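Local coordinates for outer membrane protein TP0453 (Treponema pallidum, PDB 3K8G), which alters membrane permeability at acidic pH and might take part in ligand transport, at residues A[143-148]-A[163-168]; A[171-176]-A[184-189]. All coordinates share one frame; numbering follows the deposited sequence.

In the fold
Interactions 1 and 2 follow one another along the chain, with centres 14 Å apart, and meet at neighbouring strands of the beta half-barrel. Strand 162-166 carries Y165 of interaction 1 and runs directly into helix 169-176 of interaction 2. Strand 189-196 runs antiparallel beside strand 162-166, tied by a probable hydrogen bond from M189 N to I166 O (2.8 Å). Packing also joins them: Y165 OH lies 3.6 Å from A188 CB, and I166 CD1 lies 3.7 Å from F172 CD2. Interaction 1 is a surface contact, whereas interaction 2 is buried; its helix 169-176 is probably amphipathic helix 7, one of two from which helices 2, 3 and 9 move away when the large hydrophobic cavity opens.

Interaction 1 of 2, residues A[143-148]-A[163-168]; sequences PQLPPR and ALYIKN
P146 lies over one face of the Y165 ring and makes a CH-pi contact. Its CD sits almost above the middle, 3.7 Å from the ring centroid and only 14° off the normal. CG is displaced toward one flank of the aromatic, 3.6 Å from Y165 CD1, and the two side chains cross obliquely. L145 comes in at a slant by one methyl branch: its CD1 meets CD2 of Y165 at 3.8 Å and reaches Y165 CB as well. The leucine leaves its backbone alongside the strand, and the end of its side chain turns nearer. On the tyrosine, CG stands anti to the backbone N (chi1 179°), carrying the phenol from the strand out to residues 144-146. No direct hydrogen bond crosses here, but the O of a water makes two weak hydrogen bonds, donating to Q144 O at 3.2 Å and lying 3.5 Å from Y165 OH.

Neighbouring residues enlarge the contact. P146 also rests on E190 and Y192 of strand 189-196, L145 touches Y22, and Y165 meets F149 of the helix that follows P146. With P146 as N-cap of helix 147-153, this is a proline-on-tyrosine contact at a helix start, laying the incoming loop and that helix against strand 162-166 of the beta half-barrel.

Interaction 2 of 2, residues A[171-176]-A[184-189]; sequences HFITKL and LPLGAM
M189 reaches helix 169-176 with its terminal methyl and sulfur, crossing both I173 and F172 at about a right angle. The dense part is here: M189 CE presses on I173 CD1 at 3.4 Å, closer than usual for two carbons, and lies 3.6 Å from I173 CB. A bend about the last torsion of the methionine (chi3 -62°) turns CE toward I173, while the sulfur remains beside the phenylalanine. M189 SD stands 3.9 Å from F172 CD2 and 5.1 Å from the ring centroid, 67° off the normal, an oblique Met-aromatic contact. Around this cluster, I166 touches both M189 and F172, and L204 and L206 of strand 199-207 pack on I173 and M189 respectively.

Toward the loop the fit is uneven. T174 CG2 and L184 CD2 make one further close methyl pair at 3.4 Å, but the other approaches of L184 and L186 are slacker: I173 CG2 is 4.2 Å from L184 CD2 and 4.5 Å from L186 CD1. This side is nearer solvent, with both leucines partly exposed and P185 between them on the surface. No hydrogen bond crosses between the two segments, which meet mainly by apolar packing with one Met-aromatic contact, consistent with the apolar face of a helix inferred to be amphipathic being turned inward.

Interaction 1 of 2, residues A[143-148]-A[163-168]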
ATOM      1  N   PRO A 143      -6.206   4.271 -13.041  1.00 10.08           N
ATOM      2  CA  PRO A 143      -5.832   2.862 -12.865  1.00 10.34           C
ATOM      3  C   PRO A 143      -7.089   1.956 -12.798  1.00 14.08           C
ATOM      4  O   PRO A 143      -8.175   2.428 -12.427  1.00 11.50           O
ATOM      5  CB  PRO A 143      -5.127   2.845 -11.501  1.00 11.26           C
ATOM      6  CG  PRO A 143      -5.615   4.029 -10.798  1.00  8.63           C
ATOM      7  CD  PRO A 143      -5.842   5.087 -11.858  1.00  8.50           C
ATOM      8  N   GLN A 144      -6.921   0.694 -13.183  1.00 13.69           N
ATOM      9  CA  GLN A 144      -7.969  -0.320 -13.105  1.00 17.19           C
ATOM     10  C   GLN A 144      -7.728  -1.229 -11.913  1.00 15.20           C
ATOM     11  O   GLN A 144      -6.634  -1.768 -11.747  1.00 14.37           O
ATOM     12  CB  GLN A 144      -7.982  -1.159 -14.375  1.00 18.65           C
ATOM     13  CG  GLN A 144      -8.210  -0.367 -15.663  1.00 26.80           C
ATOM     14  CD  GLN A 144      -7.773  -1.185 -16.878  1.00 40.72           C
ATOM     15  OE1 GLN A 144      -6.612  -1.580 -16.978  1.00 49.05           O
ATOM     16  NE2 GLN A 144      -8.698  -1.454 -17.787  1.00 44.06           N
ATOM     17  N   LEU A 145      -8.724  -1.348 -11.042  1.00 11.70           N
ATOM     18  CA  LEU A 145      -8.564  -2.101  -9.815  1.00 12.12           C
ATOM     19  C   LEU A 145      -9.716  -3.086  -9.674  1.00 10.82           C
ATOM     20  O   LEU A 145     -10.799  -2.829 -10.184  1.00 10.07           O
ATOM     21  CB  LEU A 145      -8.574  -1.176  -8.578  1.00 10.73           C
ATOM     22  CG  LEU A 145      -7.308  -0.418  -8.105  1.00 21.00           C
ATOM     23  CD1 LEU A 145      -6.091  -1.390  -7.915  1.00 20.15           C
ATOM     24  CD2 LEU A 145      -6.960   0.685  -9.045  1.00 13.84           C
ATOM     25  N   PRO A 146      -9.494  -4.202  -8.939  1.00 12.41           N
ATOM     26  CA  PRO A 146     -10.584  -5.184  -8.871  1.00 12.84           C
ATOM     27  C   PRO A 146     -11.734  -4.697  -7.976  1.00 10.86           C
ATOM     28  O   PRO A 146     -11.539  -3.804  -7.178  1.00  9.71           O
ATOM     29  CB  PRO A 146      -9.936  -6.436  -8.278  1.00 13.80           C
ATOM     30  CG  PRO A 146      -8.673  -6.015  -7.666  1.00 17.61           C
ATOM     31  CD  PRO A 146      -8.232  -4.690  -8.324  1.00 10.94           C
ATOM     32  N   PRO A 147     -12.937  -5.279  -8.138  1.00 12.17           N
ATOM     33  CA  PRO A 147     -14.097  -4.736  -7.438  1.00 11.84           C
ATOM     34  C   PRO A 147     -14.006  -4.655  -5.917  1.00 11.01           C
ATOM     35  O   PRO A 147     -14.448  -3.660  -5.357  1.00  9.09           O
ATOM     36  CB  PRO A 147     -15.240  -5.656  -7.861  1.00 11.82           C
ATOM     37  CG  PRO A 147     -14.780  -6.273  -9.132  1.00 16.19           C
ATOM     38  CD  PRO A 147     -13.292  -6.410  -9.017  1.00 10.22           C
ATOM     39  N   ARG A 148     -13.472  -5.672  -5.233  1.00  8.95           N
ATOM     40  CA  ARG A 148     -13.416  -5.585  -3.755  1.00  9.67           C
ATOM     41  C   ARG A 148     -12.383  -4.551  -3.297  1.00  9.06           C
ATOM     42  O   ARG A 148     -12.551  -3.875  -2.287  1.00 10.10           O
ATOM     43  CB  ARG A 148     -13.119  -6.967  -3.109  1.00  9.27           C
ATOM     44  CG  ARG A 148     -13.034  -6.883  -1.606  1.00 18.02           C
ATOM     45  CD  ARG A 148     -12.921  -8.251  -0.932  1.00 18.79           C
ATOM     46  NE  ARG A 148     -12.914  -8.064   0.507  1.00 17.37           N
ATOM     47  CZ  ARG A 148     -12.732  -9.063   1.365  1.00 20.30           C
ATOM     48  NH1 ARG A 148     -12.545 -10.297   0.911  1.00 20.73           N
ATOM     49  NH2 ARG A 148     -12.716  -8.816   2.657  1.00 22.17           N
ATOM     50  N   ALA A 163      -6.166  -3.808   1.894  1.00  9.65           N
ATOM     51  CA  ALA A 163      -6.322  -4.403   0.541  1.00 10.62           C
ATOM     52  C   ALA A 163      -5.033  -4.260  -0.272  1.00 11.70           C
ATOM     53  O   ALA A 163      -4.421  -3.191  -0.277  1.00  9.30           O
ATOM     54  CB  ALA A 163      -7.529  -3.729  -0.201  1.00 12.09           C
ATOM     55  N   LEU A 164      -4.618  -5.320  -0.980  1.00  9.85           N
ATOM     56  CA  LEU A 164      -3.494  -5.181  -1.879  1.00 11.74           C
ATOM     57  C   LEU A 164      -3.896  -5.738  -3.228  1.00 10.28           C
ATOM     58  O   LEU A 164      -4.628  -6.731  -3.296  1.00 11.31           O
ATOM     59  CB  LEU A 164      -2.246  -5.924  -1.381  1.00  9.76           C
ATOM     60  CG  LEU A 164      -1.395  -5.169  -0.331  1.00 18.06           C
ATOM     61  CD1 LEU A 164      -1.894  -5.508   1.043  1.00 21.05           C
ATOM     62  CD2 LEU A 164       0.069  -5.566  -0.485  1.00 25.40           C
ATOM     63  N   TYR A 165      -3.448  -5.072  -4.283  1.00 10.43           N
ATOM     64  CA  TYR A 165      -3.597  -5.638  -5.609  1.00  9.15           C
ATOM     65  C   TYR A 165      -2.215  -5.748  -6.239  1.00 10.00           C
ATOM     66  O   TYR A 165      -1.507  -4.731  -6.379  1.00  9.44           O
ATOM     67  CB  TYR A 165      -4.498  -4.748  -6.461  1.00  9.86           C
ATOM     68  CG  TYR A 165      -4.664  -5.306  -7.877  1.00 10.01           C
ATOM     69  CD1 TYR A 165      -5.157  -6.588  -8.059  1.00 13.52           C
ATOM     70  CD2 TYR A 165      -4.352  -4.540  -9.023  1.00 13.10           C
ATOM     71  CE1 TYR A 165      -5.330  -7.123  -9.326  1.00 18.52           C
ATOM     72  CE2 TYR A 165      -4.556  -5.086 -10.307  1.00 21.88           C
ATOM     73  CZ  TYR A 165      -5.048  -6.386 -10.426  1.00 21.51           C
ATOM     74  OH  TYR A 165      -5.258  -7.005 -11.655  1.00 29.70           O
ATOM     75  N   ILE A 166      -1.829  -6.954  -6.648  1.00  9.88           N
ATOM     76  CA  ILE A 166      -0.402  -7.193  -6.978  1.00 10.53           C
ATOM     77  C   ILE A 166      -0.376  -7.791  -8.372  1.00 12.24           C
ATOM     78  O   ILE A 166      -0.935  -8.874  -8.568  1.00 11.45           O
ATOM     79  CB  ILE A 166       0.215  -8.162  -5.942  1.00 10.83           C
ATOM     80  CG1 ILE A 166       0.098  -7.559  -4.529  1.00 11.63           C
ATOM     81  CG2 ILE A 166       1.700  -8.583  -6.334  1.00 14.44           C
ATOM     82  CD1 ILE A 166      -0.414  -8.577  -3.474  1.00 18.95           C
ATOM     83  N   LYS A 167       0.223  -7.080  -9.336  1.00 12.03           N
ATOM     84  CA  LYS A 167       0.220  -7.548 -10.716  1.00 14.14           C
ATOM     85  C   LYS A 167       1.003  -8.853 -10.845  1.00 15.40           C
ATOM     86  O   LYS A 167       0.567  -9.749 -11.553  1.00 17.03           O
ATOM     87  CB  LYS A 167       0.747  -6.457 -11.684  1.00 16.34           C
ATOM     88  CG  LYS A 167      -0.088  -5.153 -11.587  1.00 21.54           C
ATOM     89  CD  LYS A 167       0.015  -4.223 -12.803  1.00 31.17           C
ATOM     90  CE  LYS A 167      -1.041  -3.070 -12.700  1.00 33.20           C
ATOM     91  NZ  LYS A 167      -0.592  -1.719 -13.249  1.00 20.22           N
ATOM     92  N   ASN A 168       2.147  -8.967 -10.165  1.00 15.18           N
ATOM     93  CA  ASN A 168       2.979 -10.184 -10.269  1.00 16.23           C
ATOM     94  C   ASN A 168       2.710 -11.078  -9.055  1.00 17.40           C
ATOM     95  O   ASN A 168       3.483 -11.120  -8.073  1.00 18.33           O
ATOM     96  CB  ASN A 168       4.480  -9.850 -10.405  1.00 17.70           C
ATOM     97  CG  ASN A 168       5.320 -11.081 -10.753  1.00 25.61           C
ATOM     98  OD1 ASN A 168       4.876 -12.224 -10.563  1.00 31.27           O
ATOM     99  ND2 ASN A 168       6.534 -10.858 -11.244  1.00 25.98           N
TER
HETATM  100  O   HOH W   1      -7.666  -4.663 -12.537  1.00 40.13           O

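Interaction 2 of 2, residues A[171-176]-A[184-189]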
ATOM      1  N   HIS A 171       5.288 -14.003  -7.918  1.00 32.32           N
ATOM      2  CA  HIS A 171       6.405 -13.535  -7.086  1.00 33.67           C
ATOM      3  C   HIS A 171       6.011 -13.243  -5.627  1.00 32.13           C
ATOM      4  O   HIS A 171       6.741 -13.584  -4.693  1.00 32.76           O
ATOM      5  CB  HIS A 171       7.020 -12.297  -7.749  1.00 36.01           C
ATOM      6  CG  HIS A 171       8.358 -11.901  -7.203  1.00 41.78           C
ATOM      7  ND1 HIS A 171       8.517 -10.876  -6.294  1.00 48.87           N
ATOM      8  CD2 HIS A 171       9.602 -12.370  -7.463  1.00 48.14           C
ATOM      9  CE1 HIS A 171       9.799 -10.747  -5.998  1.00 50.20           C
ATOM     10  NE2 HIS A 171      10.480 -11.639  -6.696  1.00 51.54           N
ATOM     11  N   PHE A 172       4.842 -12.645  -5.417  1.00 30.57           N
ATOM     12  CA  PHE A 172       4.410 -12.246  -4.064  1.00 27.93           C
ATOM     13  C   PHE A 172       3.977 -13.434  -3.186  1.00 27.65           C
ATOM     14  O   PHE A 172       4.212 -13.435  -1.963  1.00 25.78           O
ATOM     15  CB  PHE A 172       3.270 -11.227  -4.162  1.00 28.71           C
ATOM     16  CG  PHE A 172       3.062 -10.406  -2.914  1.00 27.60           C
ATOM     17  CD1 PHE A 172       3.789  -9.245  -2.704  1.00 30.12           C
ATOM     18  CD2 PHE A 172       2.135 -10.787  -1.962  1.00 28.00           C
ATOM     19  CE1 PHE A 172       3.599  -8.475  -1.553  1.00 24.67           C
ATOM     20  CE2 PHE A 172       1.931 -10.020  -0.816  1.00 23.63           C
ATOM     21  CZ  PHE A 172       2.660  -8.865  -0.619  1.00 20.96           C
ATOM     22  N   ILE A 173       3.335 -14.428  -3.809  1.00 27.10           N
ATOM     23  CA  ILE A 173       2.819 -15.610  -3.095  1.00 28.43           C
ATOM     24  C   ILE A 173       3.904 -16.408  -2.366  1.00 27.94           C
ATOM     25  O   ILE A 173       3.678 -16.925  -1.264  1.00 28.32           O
ATOM     26  CB  ILE A 173       1.995 -16.549  -4.019  1.00 27.91           C
ATOM     27  CG1 ILE A 173       1.178 -17.543  -3.186  1.00 31.13           C
ATOM     28  CG2 ILE A 173       2.887 -17.341  -4.965  1.00 29.08           C
ATOM     29  CD1 ILE A 173      -0.005 -16.949  -2.474  1.00 31.92           C
ATOM     30  N   THR A 174       5.084 -16.492  -2.968  1.00 27.66           N
ATOM     31  CA  THR A 174       6.205 -17.178  -2.344  1.00 28.10           C
ATOM     32  C   THR A 174       6.636 -16.444  -1.067  1.00 29.42           C
ATOM     33  O   THR A 174       6.914 -17.084  -0.034  1.00 27.28           O
ATOM     34  CB  THR A 174       7.392 -17.336  -3.323  1.00 29.73           C
ATOM     35  OG1 THR A 174       8.026 -16.069  -3.548  1.00 32.31           O
ATOM     36  CG2 THR A 174       6.917 -17.894  -4.650  1.00 31.36           C
ATOM     37  N   LYS A 175       6.660 -15.108  -1.123  1.00 27.80           N
ATOM     38  CA  LYS A 175       6.980 -14.313   0.069  1.00 31.39           C
ATOM     39  C   LYS A 175       5.919 -14.530   1.121  1.00 32.84           C
ATOM     40  O   LYS A 175       6.213 -14.809   2.286  1.00 32.50           O
ATOM     41  CB  LYS A 175       7.012 -12.811  -0.233  1.00 31.50           C
ATOM     42  CG  LYS A 175       8.111 -12.345  -1.164  1.00 36.38           C
ATOM     43  CD  LYS A 175       7.766 -10.941  -1.687  1.00 37.02           C
ATOM     44  CE  LYS A 175       8.896 -10.374  -2.532  1.00 38.78           C
ATOM     45  NZ  LYS A 175       9.470  -9.122  -1.955  1.00 41.64           N
ATOM     46  N   LEU A 176       4.671 -14.374   0.706  1.00 35.78           N
ATOM     47  CA  LEU A 176       3.566 -14.403   1.637  1.00 39.09           C
ATOM     48  C   LEU A 176       3.470 -15.754   2.323  1.00 41.50           C
ATOM     49  O   LEU A 176       3.155 -15.828   3.509  1.00 43.93           O
ATOM     50  CB  LEU A 176       2.258 -14.025   0.934  1.00 38.30           C
ATOM     51  CG  LEU A 176       1.019 -13.900   1.815  1.00 41.07           C
ATOM     52  CD1 LEU A 176       1.084 -12.663   2.705  1.00 36.23           C
ATOM     53  CD2 LEU A 176      -0.212 -13.871   0.926  1.00 38.69           C
ATOM     54  N   LEU A 184       6.985 -18.139 -10.118  1.00 47.81           N
ATOM     55  CA  LEU A 184       5.872 -18.935 -10.642  1.00 44.96           C
ATOM     56  C   LEU A 184       5.173 -18.240 -11.816  1.00 43.47           C
ATOM     57  O   LEU A 184       5.125 -17.007 -11.857  1.00 43.75           O
ATOM     58  CB  LEU A 184       4.851 -19.250  -9.549  1.00 44.69           C
ATOM     59  CG  LEU A 184       5.078 -20.304  -8.459  1.00 44.20           C
ATOM     60  CD1 LEU A 184       5.939 -21.499  -8.910  1.00 43.36           C
ATOM     61  CD2 LEU A 184       5.648 -19.639  -7.232  1.00 46.83           C
ATOM     62  N   PRO A 185       4.618 -19.033 -12.759  1.00 40.99           N
ATOM     63  CA  PRO A 185       3.979 -18.551 -13.987  1.00 39.61           C
ATOM     64  C   PRO A 185       2.534 -18.070 -13.795  1.00 37.81           C
ATOM     65  O   PRO A 185       1.688 -18.275 -14.688  1.00 38.23           O
ATOM     66  CB  PRO A 185       4.014 -19.790 -14.899  1.00 38.98           C
ATOM     67  CG  PRO A 185       3.956 -20.937 -13.988  1.00 40.89           C
ATOM     68  CD  PRO A 185       4.607 -20.511 -12.687  1.00 41.45           C
ATOM     69  N   LEU A 186       2.275 -17.406 -12.664  1.00 33.91           N
ATOM     70  CA  LEU A 186       0.919 -17.058 -12.257  1.00 31.09           C
ATOM     71  C   LEU A 186       0.648 -15.555 -12.447  1.00 28.54           C
ATOM     72  O   LEU A 186       1.560 -14.765 -12.679  1.00 29.75           O
ATOM     73  CB  LEU A 186       0.677 -17.480 -10.802  1.00 30.69           C
ATOM     74  CG  LEU A 186       0.999 -18.910 -10.362  1.00 34.28           C
ATOM     75  CD1 LEU A 186       1.458 -18.954  -8.901  1.00 37.62           C
ATOM     76  CD2 LEU A 186      -0.197 -19.840 -10.555  1.00 36.89           C
ATOM     77  N   GLY A 187      -0.616 -15.169 -12.335  1.00 23.97           N
ATOM     78  CA  GLY A 187      -1.017 -13.841 -12.697  1.00 18.73           C
ATOM     79  C   GLY A 187      -1.183 -12.953 -11.473  1.00 17.48           C
ATOM     80  O   GLY A 187      -0.477 -13.096 -10.464  1.00 13.72           O
ATOM     81  N   ALA A 188      -2.157 -12.070 -11.582  1.00 13.75           N
ATOM     82  CA  ALA A 188      -2.435 -11.065 -10.579  1.00 14.51           C
ATOM     83  C   ALA A 188      -2.990 -11.690  -9.304  1.00 14.12           C
ATOM     84  O   ALA A 188      -3.666 -12.735  -9.356  1.00 12.90           O
ATOM     85  CB  ALA A 188      -3.406 -10.061 -11.165  1.00 14.56           C
ATOM     86  N   MET A 189      -2.685 -11.068  -8.164  1.00 12.86           N
ATOM     87  CA  MET A 189      -3.182 -11.525  -6.898  1.00 11.74           C
ATOM     88  C   MET A 189      -3.977 -10.396  -6.255  1.00 11.76           C
ATOM     89  O   MET A 189      -3.508  -9.256  -6.225  1.00 10.81           O
ATOM     90  CB  MET A 189      -2.035 -11.935  -5.949  1.00 13.42           C
ATOM     91  CG  MET A 189      -2.494 -12.202  -4.479  1.00 18.43           C
ATOM     92  SD  MET A 189      -1.153 -12.472  -3.248  1.00 27.05           S
ATOM     93  CE  MET A 189      -0.434 -13.929  -3.926  1.00 24.67           C
TER